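Long-range contacts in esterase (Staphylococcus aureus subsp. aureus USA300_TCH1516, PDB 3D7R), which is a putative esterase of the alpha/beta-hydrolase fold, probably related to enzymes that hydrolyse carboxylic ester bonds: residues 70-75 with 118-123; 80-85 with 150-155; 87-92 with 128-133; 97-102 with 167-172. One frame throughout, in Å; residues are numbered along the deposited sequence.

Contact 1. Residues 70-75 with 118-123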
loop_
_atom_site.group_PDB
_atom_site.type_symbol
_atom_site.label_atom_id
_atom_site.label_comp_id
_atom_site.label_asym_id
_atom_site.label_seq_id
_atom_site.Cartn_x
_atom_site.Cartn_y
_atom_site.Cartn_z
ATOM N N LEU A 70 -0.511 -21.902 3.093
ATOM C CA LEU A 70 -0.167 -20.985 4.178
ATOM C C LEU A 70 -0.981 -21.229 5.437
ATOM O O LEU A 70 -2.208 -21.205 5.400
ATOM C CB LEU A 70 -0.284 -19.510 3.738
ATOM C CG LEU A 70 0.058 -18.466 4.811
ATOM C CD1 LEU A 70 1.556 -18.437 5.209
ATOM C CD2 LEU A 70 -0.379 -17.098 4.366
ATOM N N ASN A 71 -0.284 -21.479 6.546
ATOM C CA ASN A 71 -0.921 -21.510 7.861
ATOM C C ASN A 71 -1.078 -20.070 8.341
ATOM O O ASN A 71 -0.092 -19.395 8.625
ATOM C CB ASN A 71 -0.082 -22.339 8.840
ATOM C CG ASN A 71 -0.640 -22.331 10.265
ATOM O OD1 ASN A 71 -1.836 -22.482 10.473
ATOM N ND2 ASN A 71 0.244 -22.169 11.249
ATOM N N VAL A 72 -2.315 -19.587 8.373
ATOM C CA VAL A 72 -2.608 -18.264 8.913
ATOM C C VAL A 72 -2.846 -18.413 10.420
ATOM O O VAL A 72 -3.724 -19.159 10.845
ATOM C CB VAL A 72 -3.832 -17.613 8.199
ATOM C CG1 VAL A 72 -4.300 -16.280 8.913
ATOM C CG2 VAL A 72 -3.524 -17.380 6.713
ATOM N N LYS A 73 -2.028 -17.739 11.225
ATOM C CA LYS A 73 -2.076 -17.935 12.657
ATOM C C LYS A 73 -3.209 -17.140 13.274
ATOM O O LYS A 73 -3.816 -17.588 14.241
ATOM C CB LYS A 73 -0.740 -17.558 13.308
ATOM C CG LYS A 73 0.383 -18.536 13.047
ATOM C CD LYS A 73 1.679 -17.985 13.679
ATOM C CE LYS A 73 2.859 -18.916 13.446
ATOM N NZ LYS A 73 4.161 -18.186 13.637
ATOM N N ALA A 74 -3.495 -15.961 12.720
ATOM C CA ALA A 74 -4.612 -15.167 13.215
ATOM C C ALA A 74 -5.904 -15.867 12.824
ATOM O O ALA A 74 -5.913 -16.706 11.914
ATOM C CB ALA A 74 -4.569 -13.711 12.660
ATOM N N ASN A 75 -6.981 -15.560 13.534
ATOM C CA ASN A 75 -8.313 -15.978 13.093
ATOM C C ASN A 75 -8.741 -15.142 11.899
ATOM O O ASN A 75 -8.511 -13.917 11.871
ATOM C CB ASN A 75 -9.321 -15.879 14.237
ATOM C CG ASN A 75 -8.908 -16.709 15.424
ATOM O OD1 ASN A 75 -8.556 -16.168 16.478
ATOM N ND2 ASN A 75 -8.889 -18.036 15.249
ATOM N N LEU A 118 2.498 -11.319 5.652
ATOM C CA LEU A 118 2.812 -10.046 6.305
ATOM C C LEU A 118 1.663 -9.575 7.206
ATOM O O LEU A 118 1.885 -9.150 8.329
ATOM C CB LEU A 118 3.126 -8.962 5.256
ATOM C CG LEU A 118 3.312 -7.509 5.746
ATOM C CD1 LEU A 118 4.438 -7.390 6.816
ATOM C CD2 LEU A 118 3.578 -6.537 4.573
ATOM N N LEU A 119 0.442 -9.618 6.678
ATOM C CA LEU A 119 -0.737 -9.178 7.423
ATOM C C LEU A 119 -0.984 -10.027 8.675
ATOM O O LEU A 119 -1.329 -9.511 9.741
ATOM C CB LEU A 119 -1.955 -9.145 6.499
ATOM C CG LEU A 119 -2.141 -7.789 5.772
ATOM C CD1 LEU A 119 -0.902 -7.339 5.004
ATOM C CD2 LEU A 119 -3.330 -7.863 4.841
ATOM N N ASP A 120 -0.805 -11.332 8.536
ATOM C CA ASP A 120 -0.866 -12.233 9.680
ATOM C C ASP A 120 0.104 -11.788 10.777
ATOM O O ASP A 120 -0.309 -11.599 11.926
ATOM C CB ASP A 120 -0.581 -13.671 9.238
ATOM C CG ASP A 120 -0.938 -14.683 10.297
ATOM O OD1 ASP A 120 -1.997 -14.538 10.937
ATOM O OD2 ASP A 120 -0.166 -15.632 10.491
ATOM N N LYS A 121 1.373 -11.567 10.410
ATOM C CA LYS A 121 2.386 -11.092 11.359
ATOM C C LYS A 121 2.029 -9.765 12.014
ATOM O O LYS A 121 2.216 -9.614 13.219
ATOM C CB LYS A 121 3.774 -10.959 10.709
ATOM C CG LYS A 121 4.326 -12.260 10.108
ATOM C CD LYS A 121 5.783 -12.464 10.493
ATOM C CE LYS A 121 6.429 -13.567 9.662
ATOM N NZ LYS A 121 5.802 -14.909 9.779
ATOM N N ILE A 122 1.541 -8.805 11.223
ATOM C CA ILE A 122 1.175 -7.497 11.770
ATOM C C ILE A 122 0.019 -7.640 12.769
ATOM O O ILE A 122 -0.002 -6.967 13.823
ATOM C CB ILE A 122 0.784 -6.487 10.639
ATOM C CG1 ILE A 122 2.023 -6.068 9.827
ATOM C CG2 ILE A 122 0.111 -5.231 11.224
ATOM C CD1 ILE A 122 1.680 -5.442 8.485
ATOM N N THR A 123 -0.958 -8.488 12.419
ATOM C CA THR A 123 -2.074 -8.763 13.324
ATOM C C THR A 123 -1.547 -9.261 14.675
ATOM O O THR A 123 -1.919 -8.753 15.725
ATOM C CB THR A 123 -3.038 -9.834 12.740
ATOM O OG1 THR A 123 -3.498 -9.417 11.450
ATOM C CG2 THR A 123 -4.261 -10.080 13.683
#
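The carboxylate of Asp120 meets two consecutive backbone amides, of Lys73 and Ala74, along its oxygen edge, while Val72 CG1 lies on one side of its plane, offset toward Asp120 OD1 at 3.5 Å. Ala74 N donates a hydrogen bond to the syn lone pair of Asp120 OD1 at 2.7 Å. Lys73 N reaches Asp120 OD2 at 2.9 Å, also from the syn side but 32° out of the carboxylate plane, toward the side on which Val72 lies. Ala74 CB lies near that plane, 3.2 Å from Asp120 OD1. The carboxylate gets there because Asp120 CG stands anti to the backbone N (chi1 -167°), which directs the group away from helix 113-126 toward Lys73 and Ala74. One turn on, Thr123 CG2 touches Ala74 CB at 3.8 Å, while Thr123 OG1 turns back to bond Leu119 O at 2.8 Å, on the opposite face of that carbonyl from Thr123 N. Phe89 of strand 84-90 lies against Val72, Ala74 and Thr123. Each oxygen of a buried acid thus receives a backbone N-H; with Lys73 NZ 5.9 Å from Asp120 OD2, this probably favours the ionised carboxylate and fixes the approach to edge strand 75-81 against the helix.

Contact 2. Residues 80-85 with 150-155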
loop_
_atom_site.group_PDB
_atom_site.type_symbol
_atom_site.label_atom_id
_atom_site.label_comp_id
_atom_site.label_asym_id
_atom_site.label_seq_id
_atom_site.Cartn_x
_atom_site.Cartn_y
_atom_site.Cartn_z
ATOM N N SER A 80 -17.896 -9.916 3.004
ATOM C CA SER A 80 -18.091 -9.111 1.817
ATOM C C SER A 80 -18.786 -7.807 2.168
ATOM O O SER A 80 -19.465 -7.703 3.190
ATOM C CB SER A 80 -18.869 -9.878 0.747
ATOM O OG SER A 80 -20.157 -10.153 1.212
ATOM N N LEU A 81 -18.573 -6.805 1.329
ATOM C CA LEU A 81 -19.238 -5.525 1.473
ATOM C C LEU A 81 -19.667 -5.129 0.080
ATOM O O LEU A 81 -18.821 -4.853 -0.784
ATOM C CB LEU A 81 -18.285 -4.493 2.088
ATOM C CG LEU A 81 -18.845 -3.125 2.496
ATOM C CD1 LEU A 81 -19.934 -3.245 3.570
ATOM C CD2 LEU A 81 -17.718 -2.211 2.974
ATOM N N ASP A 82 -20.977 -5.164 -0.166
ATOM C CA ASP A 82 -21.516 -4.861 -1.490
ATOM C C ASP A 82 -20.849 -5.713 -2.578
ATOM O O ASP A 82 -20.411 -5.176 -3.595
ATOM C CB ASP A 82 -21.288 -3.377 -1.819
ATOM C CG ASP A 82 -21.913 -2.434 -0.792
ATOM O OD1 ASP A 82 -22.946 -2.807 -0.203
ATOM O OD2 ASP A 82 -21.378 -1.317 -0.587
ATOM N N ASP A 83 -20.742 -7.021 -2.357
ATOM C CA ASP A 83 -20.086 -7.920 -3.327
ATOM C C ASP A 83 -18.559 -7.837 -3.429
ATOM O O ASP A 83 -17.967 -8.665 -4.109
ATOM C CB ASP A 83 -20.662 -7.753 -4.736
ATOM C CG ASP A 83 -21.935 -8.539 -4.947
ATOM O OD1 ASP A 83 -22.884 -7.952 -5.503
ATOM O OD2 ASP A 83 -21.986 -9.739 -4.582
HETATM N N MSE A 84 -17.925 -6.854 -2.787
HETATM C CA MSE A 84 -16.453 -6.838 -2.673
HETATM C C MSE A 84 -16.019 -7.778 -1.548
HETATM O O MSE A 84 -16.566 -7.706 -0.453
HETATM C CB MSE A 84 -15.956 -5.424 -2.353
HETATM C CG MSE A 84 -14.455 -5.342 -2.028
HETATM SE SE MSE A 84 -13.748 -3.524 -1.838
HETATM C CE MSE A 84 -14.684 -2.947 -0.232
ATOM N N GLN A 85 -15.027 -8.631 -1.798
ATOM C CA GLN A 85 -14.432 -9.460 -0.745
ATOM C C GLN A 85 -13.672 -8.593 0.260
ATOM O O GLN A 85 -12.852 -7.766 -0.139
ATOM C CB GLN A 85 -13.440 -10.450 -1.333
ATOM C CG GLN A 85 -14.074 -11.583 -2.127
ATOM C CD GLN A 85 -13.013 -12.485 -2.658
ATOM O OE1 GLN A 85 -12.403 -12.198 -3.681
ATOM N NE2 GLN A 85 -12.726 -13.553 -1.927
ATOM N N ILE A 150 -12.751 1.822 -1.266
ATOM C CA ILE A 150 -11.978 2.045 -0.043
ATOM C C ILE A 150 -12.769 2.922 0.953
ATOM O O ILE A 150 -12.818 2.619 2.143
ATOM C CB ILE A 150 -10.569 2.603 -0.379
ATOM C CG1 ILE A 150 -9.787 1.561 -1.201
ATOM C CG2 ILE A 150 -9.778 2.982 0.910
ATOM C CD1 ILE A 150 -8.437 2.018 -1.677
ATOM N N GLN A 151 -13.415 3.976 0.442
ATOM C CA GLN A 151 -14.337 4.809 1.227
ATOM C C GLN A 151 -15.402 3.976 1.946
ATOM O O GLN A 151 -15.653 4.175 3.139
ATOM C CB GLN A 151 -15.026 5.853 0.322
ATOM C CG GLN A 151 -15.847 6.909 1.094
ATOM C CD GLN A 151 -14.952 7.827 1.940
ATOM O OE1 GLN A 151 -14.014 8.444 1.424
ATOM N NE2 GLN A 151 -15.249 7.927 3.242
ATOM N N ARG A 152 -16.034 3.051 1.218
ATOM C CA ARG A 152 -17.104 2.249 1.789
ATOM C C ARG A 152 -16.591 1.389 2.948
ATOM O O ARG A 152 -17.243 1.335 3.988
ATOM C CB ARG A 152 -17.778 1.363 0.733
ATOM C CG ARG A 152 -18.639 2.164 -0.274
ATOM C CD ARG A 152 -19.297 1.255 -1.339
ATOM N NE ARG A 152 -18.969 1.698 -2.708
ATOM C CZ ARG A 152 -18.318 0.965 -3.619
ATOM N NH1 ARG A 152 -17.929 -0.288 -3.365
ATOM N NH2 ARG A 152 -18.074 1.489 -4.814
ATOM N N VAL A 153 -15.439 0.726 2.786
ATOM C CA VAL A 153 -14.918 -0.103 3.891
ATOM C C VAL A 153 -14.441 0.775 5.047
ATOM O O VAL A 153 -14.676 0.453 6.207
ATOM C CB VAL A 153 -13.852 -1.168 3.460
ATOM C CG1 VAL A 153 -12.584 -0.531 2.940
ATOM C CG2 VAL A 153 -13.537 -2.161 4.625
ATOM N N TYR A 154 -13.816 1.907 4.736
ATOM C CA TYR A 154 -13.413 2.848 5.790
ATOM C C TYR A 154 -14.614 3.307 6.613
ATOM O O TYR A 154 -14.573 3.301 7.833
ATOM C CB TYR A 154 -12.652 4.043 5.220
ATOM C CG TYR A 154 -12.234 5.070 6.273
ATOM C CD1 TYR A 154 -11.137 4.840 7.101
ATOM C CD2 TYR A 154 -12.927 6.279 6.418
ATOM C CE1 TYR A 154 -10.747 5.766 8.063
ATOM C CE2 TYR A 154 -12.540 7.236 7.397
ATOM C CZ TYR A 154 -11.454 6.966 8.211
ATOM O OH TYR A 154 -11.054 7.900 9.157
ATOM N N ASP A 155 -15.683 3.689 5.937
ATOM C CA ASP A 155 -16.916 4.096 6.609
ATOM C C ASP A 155 -17.473 2.996 7.506
ATOM O O ASP A 155 -17.872 3.264 8.643
ATOM C CB ASP A 155 -17.950 4.557 5.577
ATOM C CG ASP A 155 -17.556 5.893 4.923
ATOM O OD1 ASP A 155 -16.644 6.557 5.438
ATOM O OD2 ASP A 155 -18.154 6.276 3.905
#
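Leu81 drives one methyl, CD2, against the backbone of helix 143-161, 3.6 Å from Val153 CA and 3.7 Å from Arg152 O. Leu81 CG, opposite its backbone N (chi1 -172°), carries the methyl there. Beside it, the selenomethionine Met84 brings its terminal CE to 4.2 Å from Val153 CB, the two side chains crossing at about a right angle. The outer part of the contact is polar but loose: Asp82 OD2 sits 3.4 Å from Arg152 CD and 4.4 Å from Arg152 NE, beyond salt-bridge range, with carboxylate and guanidinium planes 54° apart, so charge attraction probably acts without a directed bond. What positions the three residues is a type I' turn from Leu81 to Met84, closed by Leu81 N to Met84 O at 2.8 Å and Met84 N to Leu81 O at 3.0 Å; Asp82 and Asp83 both take positive phi. On the helix side, Val153 also rests on Leu100, Val131 and Pro133 of the sheet beneath, and a sodium ion lies about 5 Å from the Val153 side chain. The motif is a tight two-residue beta hairpin joining strands 75-81 and 84-90, its end laid against a helix that covers one face of the alpha/beta-hydrolase sheet.

Contact 3. Residues 87-92 with 128-133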
loop_
_atom_site.group_PDB
_atom_site.type_symbol
_atom_site.label_atom_id
_atom_site.label_comp_id
_atom_site.label_asym_id
_atom_site.label_seq_id
_atom_site.Cartn_x
_atom_site.Cartn_y
_atom_site.Cartn_z
ATOM N N PHE A 87 -11.414 -9.466 3.767
ATOM C CA PHE A 87 -10.898 -10.398 4.774
ATOM C C PHE A 87 -10.551 -9.634 6.045
ATOM O O PHE A 87 -10.038 -8.522 5.974
ATOM C CB PHE A 87 -9.655 -11.118 4.236
ATOM C CG PHE A 87 -9.947 -11.965 3.037
ATOM C CD1 PHE A 87 -10.354 -13.291 3.199
ATOM C CD2 PHE A 87 -9.846 -11.428 1.741
ATOM C CE1 PHE A 87 -10.665 -14.089 2.075
ATOM C CE2 PHE A 87 -10.131 -12.218 0.621
ATOM C CZ PHE A 87 -10.551 -13.539 0.785
ATOM N N ARG A 88 -10.832 -10.223 7.209
ATOM C CA ARG A 88 -10.374 -9.636 8.462
ATOM C C ARG A 88 -9.539 -10.653 9.213
ATOM O O ARG A 88 -9.907 -11.827 9.286
ATOM C CB ARG A 88 -11.562 -9.196 9.305
ATOM C CG ARG A 88 -12.397 -8.094 8.637
ATOM C CD ARG A 88 -13.146 -7.293 9.688
ATOM N NE ARG A 88 -14.215 -6.471 9.125
ATOM C CZ ARG A 88 -14.927 -5.606 9.835
ATOM N NH1 ARG A 88 -14.656 -5.434 11.121
ATOM N NH2 ARG A 88 -15.907 -4.914 9.255
ATOM N N PHE A 89 -8.414 -10.195 9.746
ATOM C CA PHE A 89 -7.559 -11.009 10.578
ATOM C C PHE A 89 -7.638 -10.448 11.989
ATOM O O PHE A 89 -7.496 -9.232 12.187
ATOM C CB PHE A 89 -6.086 -10.909 10.165
ATOM C CG PHE A 89 -5.802 -11.251 8.718
ATOM C CD1 PHE A 89 -5.102 -12.410 8.395
ATOM C CD2 PHE A 89 -6.185 -10.381 7.693
ATOM C CE1 PHE A 89 -4.821 -12.726 7.061
ATOM C CE2 PHE A 89 -5.906 -10.663 6.368
ATOM C CZ PHE A 89 -5.214 -11.850 6.045
ATOM N N ASN A 90 -7.814 -11.329 12.972
ATOM C CA ASN A 90 -7.657 -10.903 14.350
ATOM C C ASN A 90 -7.037 -12.011 15.189
ATOM O O ASN A 90 -7.080 -13.192 14.817
ATOM C CB ASN A 90 -8.960 -10.322 14.950
ATOM C CG ASN A 90 -10.157 -11.226 14.764
ATOM O OD1 ASN A 90 -10.156 -12.381 15.194
ATOM N ND2 ASN A 90 -11.201 -10.694 14.144
ATOM N N PHE A 91 -6.440 -11.622 16.304
ATOM C CA PHE A 91 -5.708 -12.560 17.157
ATOM C C PHE A 91 -6.144 -12.340 18.613
ATOM O O PHE A 91 -6.322 -11.189 19.051
ATOM C CB PHE A 91 -4.206 -12.336 16.984
ATOM C CG PHE A 91 -3.335 -13.351 17.712
ATOM C CD1 PHE A 91 -3.405 -14.697 17.404
ATOM C CD2 PHE A 91 -2.433 -12.931 18.684
ATOM C CE1 PHE A 91 -2.585 -15.630 18.077
ATOM C CE2 PHE A 91 -1.617 -13.852 19.368
ATOM C CZ PHE A 91 -1.699 -15.196 19.057
ATOM N N ARG A 92 -6.345 -13.434 19.341
ATOM C CA ARG A 92 -6.766 -13.372 20.746
ATOM C C ARG A 92 -7.999 -12.484 20.978
ATOM O O ARG A 92 -8.100 -11.809 22.011
ATOM C CB ARG A 92 -5.580 -12.971 21.651
ATOM C CG ARG A 92 -4.568 -14.112 21.788
ATOM C CD ARG A 92 -3.271 -13.707 22.482
ATOM N NE ARG A 92 -2.349 -14.845 22.512
ATOM C CZ ARG A 92 -1.076 -14.772 22.882
ATOM N NH1 ARG A 92 -0.557 -13.612 23.258
ATOM N NH2 ARG A 92 -0.323 -15.864 22.867
ATOM N N TYR A 128 -4.158 -5.311 16.566
ATOM C CA TYR A 128 -5.273 -4.691 15.865
ATOM C C TYR A 128 -5.917 -5.740 14.954
ATOM O O TYR A 128 -5.256 -6.696 14.551
ATOM C CB TYR A 128 -4.774 -3.549 14.975
ATOM C CG TYR A 128 -4.394 -2.267 15.695
ATOM C CD1 TYR A 128 -3.582 -2.285 16.836
ATOM C CD2 TYR A 128 -4.825 -1.038 15.214
ATOM C CE1 TYR A 128 -3.222 -1.097 17.480
ATOM C CE2 TYR A 128 -4.477 0.163 15.858
ATOM C CZ TYR A 128 -3.684 0.119 16.984
ATOM O OH TYR A 128 -3.345 1.295 17.615
ATOM N N GLU A 129 -7.198 -5.562 14.631
ATOM C CA GLU A 129 -7.816 -6.345 13.580
ATOM C C GLU A 129 -7.416 -5.754 12.229
ATOM O O GLU A 129 -7.684 -4.572 11.951
ATOM C CB GLU A 129 -9.334 -6.327 13.718
ATOM C CG GLU A 129 -10.040 -7.034 12.594
ATOM C CD GLU A 129 -11.515 -7.200 12.875
ATOM O OE1 GLU A 129 -12.275 -6.228 12.645
ATOM O OE2 GLU A 129 -11.903 -8.314 13.299
ATOM N N VAL A 130 -6.788 -6.573 11.389
ATOM C CA VAL A 130 -6.332 -6.097 10.075
ATOM C C VAL A 130 -7.409 -6.389 9.038
ATOM O O VAL A 130 -7.885 -7.532 8.927
ATOM C CB VAL A 130 -5.001 -6.737 9.674
ATOM C CG1 VAL A 130 -4.614 -6.366 8.203
ATOM C CG2 VAL A 130 -3.904 -6.311 10.651
ATOM N N VAL A 131 -7.798 -5.356 8.301
ATOM C CA VAL A 131 -8.898 -5.468 7.335
ATOM C C VAL A 131 -8.341 -5.316 5.915
ATOM O O VAL A 131 -7.740 -4.282 5.566
ATOM C CB VAL A 131 -10.013 -4.425 7.612
ATOM C CG1 VAL A 131 -11.179 -4.589 6.616
ATOM C CG2 VAL A 131 -10.539 -4.556 9.071
ATOM N N LEU A 132 -8.548 -6.362 5.123
ATOM C CA LEU A 132 -8.002 -6.475 3.768
ATOM C C LEU A 132 -9.130 -6.483 2.725
ATOM O O LEU A 132 -9.647 -7.541 2.385
ATOM C CB LEU A 132 -7.159 -7.763 3.651
ATOM C CG LEU A 132 -6.536 -8.136 2.289
ATOM C CD1 LEU A 132 -5.577 -7.050 1.800
ATOM C CD2 LEU A 132 -5.858 -9.520 2.330
ATOM N N PRO A 133 -9.522 -5.291 2.220
ATOM C CA PRO A 133 -10.458 -5.204 1.078
ATOM C C PRO A 133 -9.818 -5.563 -0.274
ATOM O O PRO A 133 -8.730 -5.083 -0.599
ATOM C CB PRO A 133 -10.884 -3.745 1.092
ATOM C CG PRO A 133 -9.676 -3.000 1.681
ATOM C CD PRO A 133 -9.109 -3.967 2.715
HETATM O O HOH W 1 -6.144 -8.807 16.443
#
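Phe87 pairs with Leu132 and Phe89 with Val130 as hydrogen-bonded antiparallel pairs, flanking the non-hydrogen-bonded pair of Arg88 and Val131. The backbone ladder has four bonds, among them Leu132 N to Phe87 O and Phe89 N to Val130 O, both 2.8 Å; the short strand axes, 164° apart in N-to-C direction and so close to antiparallel, approach to 4.6 Å. Charged and polar bonds centre on Glu129. Arg88 NH1 meets Glu129 OE1 at 2.9 Å in a salt bridge, the oxygen at the edge of a guanidinium almost perpendicular to the carboxylate. Asn90 ND2 gives a 2.6 Å bond to the anti lone pair of Glu129 OE2, within the amide plane; the Asn90 chi1 of 51° holds CG between backbone N and carbonyl carbon, alongside the glutamate. Apolar contacts divide by face: Arg88 CD lies 3.8 Å from Val131 CG2, whereas on the opposite face Phe89 CE2 touches Leu132 CB at 4.2 Å, with Trp116 against both phenylalanine rings. Lys98 also bonds Glu129 OE1, Glu160 takes Arg88 NH2, and Glu77 is a second acceptor for Asn90 ND2. Two cations and an amide therefore hold one buried carboxylate, which probably stays ionised, whereas Arg88 NE has no partner in the model.

Contact 4. Residues 97-102 with 167-172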
loop_
_atom_site.group_PDB
_atom_site.type_symbol
_atom_site.label_atom_id
_atom_site.label_comp_id
_atom_site.label_asym_id
_atom_site.label_seq_id
_atom_site.Cartn_x
_atom_site.Cartn_y
_atom_site.Cartn_z
ATOM N N LYS A 97 -9.595 -2.174 17.866
ATOM C CA LYS A 97 -8.823 -1.273 17.011
ATOM C C LYS A 97 -8.596 -1.931 15.650
ATOM O O LYS A 97 -8.391 -3.142 15.573
ATOM C CB LYS A 97 -7.489 -0.894 17.676
ATOM C CG LYS A 97 -7.650 -0.150 19.019
ATOM C CD LYS A 97 -6.327 0.169 19.696
ATOM C CE LYS A 97 -5.512 -1.098 20.100
ATOM N NZ LYS A 97 -6.077 -1.916 21.231
ATOM N N LYS A 98 -8.650 -1.138 14.583
ATOM C CA LYS A 98 -8.542 -1.670 13.221
ATOM C C LYS A 98 -7.375 -1.074 12.441
ATOM O O LYS A 98 -7.069 0.118 12.586
ATOM C CB LYS A 98 -9.819 -1.377 12.417
ATOM C CG LYS A 98 -11.154 -1.511 13.168
ATOM C CD LYS A 98 -11.563 -2.957 13.337
ATOM C CE LYS A 98 -12.979 -3.078 13.928
ATOM N NZ LYS A 98 -13.145 -4.434 14.518
ATOM N N ILE A 99 -6.763 -1.900 11.586
ATOM C CA ILE A 99 -5.878 -1.404 10.520
ATOM C C ILE A 99 -6.574 -1.683 9.183
ATOM O O ILE A 99 -6.836 -2.841 8.836
ATOM C CB ILE A 99 -4.491 -2.081 10.513
ATOM C CG1 ILE A 99 -3.697 -1.701 11.763
ATOM C CG2 ILE A 99 -3.697 -1.685 9.235
ATOM C CD1 ILE A 99 -2.507 -2.652 12.078
ATOM N N LEU A 100 -6.919 -0.620 8.465
ATOM C CA LEU A 100 -7.407 -0.759 7.096
ATOM C C LEU A 100 -6.185 -0.925 6.213
ATOM O O LEU A 100 -5.431 0.032 6.007
ATOM C CB LEU A 100 -8.213 0.487 6.670
ATOM C CG LEU A 100 -8.791 0.497 5.247
ATOM C CD1 LEU A 100 -9.554 -0.815 4.928
ATOM C CD2 LEU A 100 -9.695 1.714 5.030
ATOM N N TYR A 101 -5.983 -2.127 5.684
ATOM C CA TYR A 101 -4.768 -2.402 4.914
ATOM C C TYR A 101 -5.014 -2.376 3.411
ATOM O O TYR A 101 -5.802 -3.187 2.908
ATOM C CB TYR A 101 -4.106 -3.742 5.326
ATOM C CG TYR A 101 -2.687 -3.828 4.789
ATOM C CD1 TYR A 101 -1.589 -3.501 5.595
ATOM C CD2 TYR A 101 -2.451 -4.173 3.463
ATOM C CE1 TYR A 101 -0.298 -3.538 5.087
ATOM C CE2 TYR A 101 -1.172 -4.215 2.953
ATOM C CZ TYR A 101 -0.105 -3.889 3.765
ATOM O OH TYR A 101 1.156 -3.921 3.241
ATOM N N ILE A 102 -4.312 -1.483 2.702
ATOM C CA ILE A 102 -4.451 -1.331 1.241
ATOM C C ILE A 102 -3.231 -1.971 0.553
ATOM O O ILE A 102 -2.129 -1.415 0.578
ATOM C CB ILE A 102 -4.597 0.167 0.823
ATOM C CG1 ILE A 102 -5.653 0.917 1.687
ATOM C CG2 ILE A 102 -4.903 0.276 -0.675
ATOM C CD1 ILE A 102 -7.076 0.275 1.730
ATOM N N VAL A 167 -6.566 2.834 11.949
ATOM C CA VAL A 167 -5.293 3.239 11.369
ATOM C C VAL A 167 -5.369 2.811 9.905
ATOM O O VAL A 167 -5.950 1.763 9.595
ATOM C CB VAL A 167 -4.114 2.558 12.118
ATOM C CG1 VAL A 167 -2.802 2.628 11.334
ATOM C CG2 VAL A 167 -3.942 3.145 13.573
ATOM N N VAL A 168 -4.809 3.618 9.005
ATOM C CA VAL A 168 -4.759 3.251 7.580
ATOM C C VAL A 168 -3.308 2.888 7.241
ATOM O O VAL A 168 -2.387 3.551 7.702
ATOM C CB VAL A 168 -5.315 4.371 6.643
ATOM C CG1 VAL A 168 -5.174 3.976 5.156
ATOM C CG2 VAL A 168 -6.804 4.673 6.969
HETATM N N MSE A 169 -3.117 1.807 6.485
HETATM C CA MSE A 169 -1.792 1.325 6.125
HETATM C C MSE A 169 -1.831 0.782 4.695
HETATM O O MSE A 169 -2.850 0.267 4.258
HETATM C CB MSE A 169 -1.408 0.190 7.079
HETATM C CG MSE A 169 -0.018 -0.374 6.876
HETATM SE SE MSE A 169 0.413 -1.699 8.264
HETATM C CE MSE A 169 0.073 -0.628 9.852
ATOM N N GLY A 170 -0.727 0.902 3.970
ATOM C CA GLY A 170 -0.641 0.325 2.625
ATOM C C GLY A 170 0.800 0.231 2.173
ATOM O O GLY A 170 1.652 0.968 2.681
ATOM N N ASP A 171 1.057 -0.628 1.192
ATOM C CA ASP A 171 2.413 -0.844 0.701
ATOM C C ASP A 171 2.437 -0.664 -0.806
ATOM O O ASP A 171 1.459 -0.997 -1.475
ATOM C CB ASP A 171 2.929 -2.252 1.077
ATOM C CG ASP A 171 2.223 -3.377 0.293
ATOM O OD1 ASP A 171 1.054 -3.673 0.594
ATOM O OD2 ASP A 171 2.853 -3.976 -0.618
ATOM N N GLY A 172 3.549 -0.151 -1.336
ATOM C CA GLY A 172 3.692 0.029 -2.786
ATOM C C GLY A 172 2.683 1.022 -3.345
ATOM O O GLY A 172 2.449 2.104 -2.774
#
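Strands 98-102 and 167-171 run parallel, 22° apart with axes 4.5 Å from each other at closest, and pair Ile99 with Val167, Leu100 with Val168, Tyr101 with Met169 and Ile102 with Gly170. The bonds alternate in the parallel manner: Val167 O accepts from Leu100 N at 2.8 Å, Met169 N gives to Leu100 O at 3.0 Å, and Met169 O accepts from Ile102 N at 2.8 Å. The last, Asp171 N to Ile102 O, is weak. Tyr101 and Met169 together carry the side-chain contact. A Tyr101 chi1 of -165°, with CG opposite the backbone N, lays the ring alongside Met169. Met169 O and Gly170 CA lie over one face of the ring, and the selenium of Met169 comes beside the rim, 4.9 Å from the centroid and 80° off the normal, a Met-aromatic contact; Tyr101 CE1 also touches Met169 CG at 3.6 Å. Met169 CB packs on Ile99 CG2 at 3.7 Å. The phenol OH donates to Asp171 OD1 at 2.7 Å, from above the carboxylate plane, and Asp171 is further held by Gly104 N and His115. Gly172, with positive phi at the N-cap of helix 173-187, probably takes the strand-turn-helix position that usually holds the nucleophile in alpha/beta hydrolases. Strand 129-133 flanks one strand and 195-199 the other; helix 113-126 covers Ile99 and Tyr101, helix 143-161 Leu100 and Ile102 on the opposite face.

How the contacts relate
Contacts 2, 3 and 4 reach one mixed sheet; contact 1 joins the loop before its edge strand to helix 113-126. Contacts 3 and 4 are neighbours within the sheet, their centres 10 Å apart, since strand 129-133 pairs with strand 98-102 and Val131 N meets Ile99 O. Contact 1 adds helix 113-126 on one face, 9 Å from contact 3 between centres; contact 2 adds helix 143-161 on the other. Contacts 1 and 2 are about 21 Å apart between centres and do not touch. Along the chain contact 3 is nested inside contact 2, while every other pair crosses. The segments thus interlock the N-terminal antiparallel edge with the parallel centre that leads to the bend at Gly172, where related hydrolases carry their nucleophile.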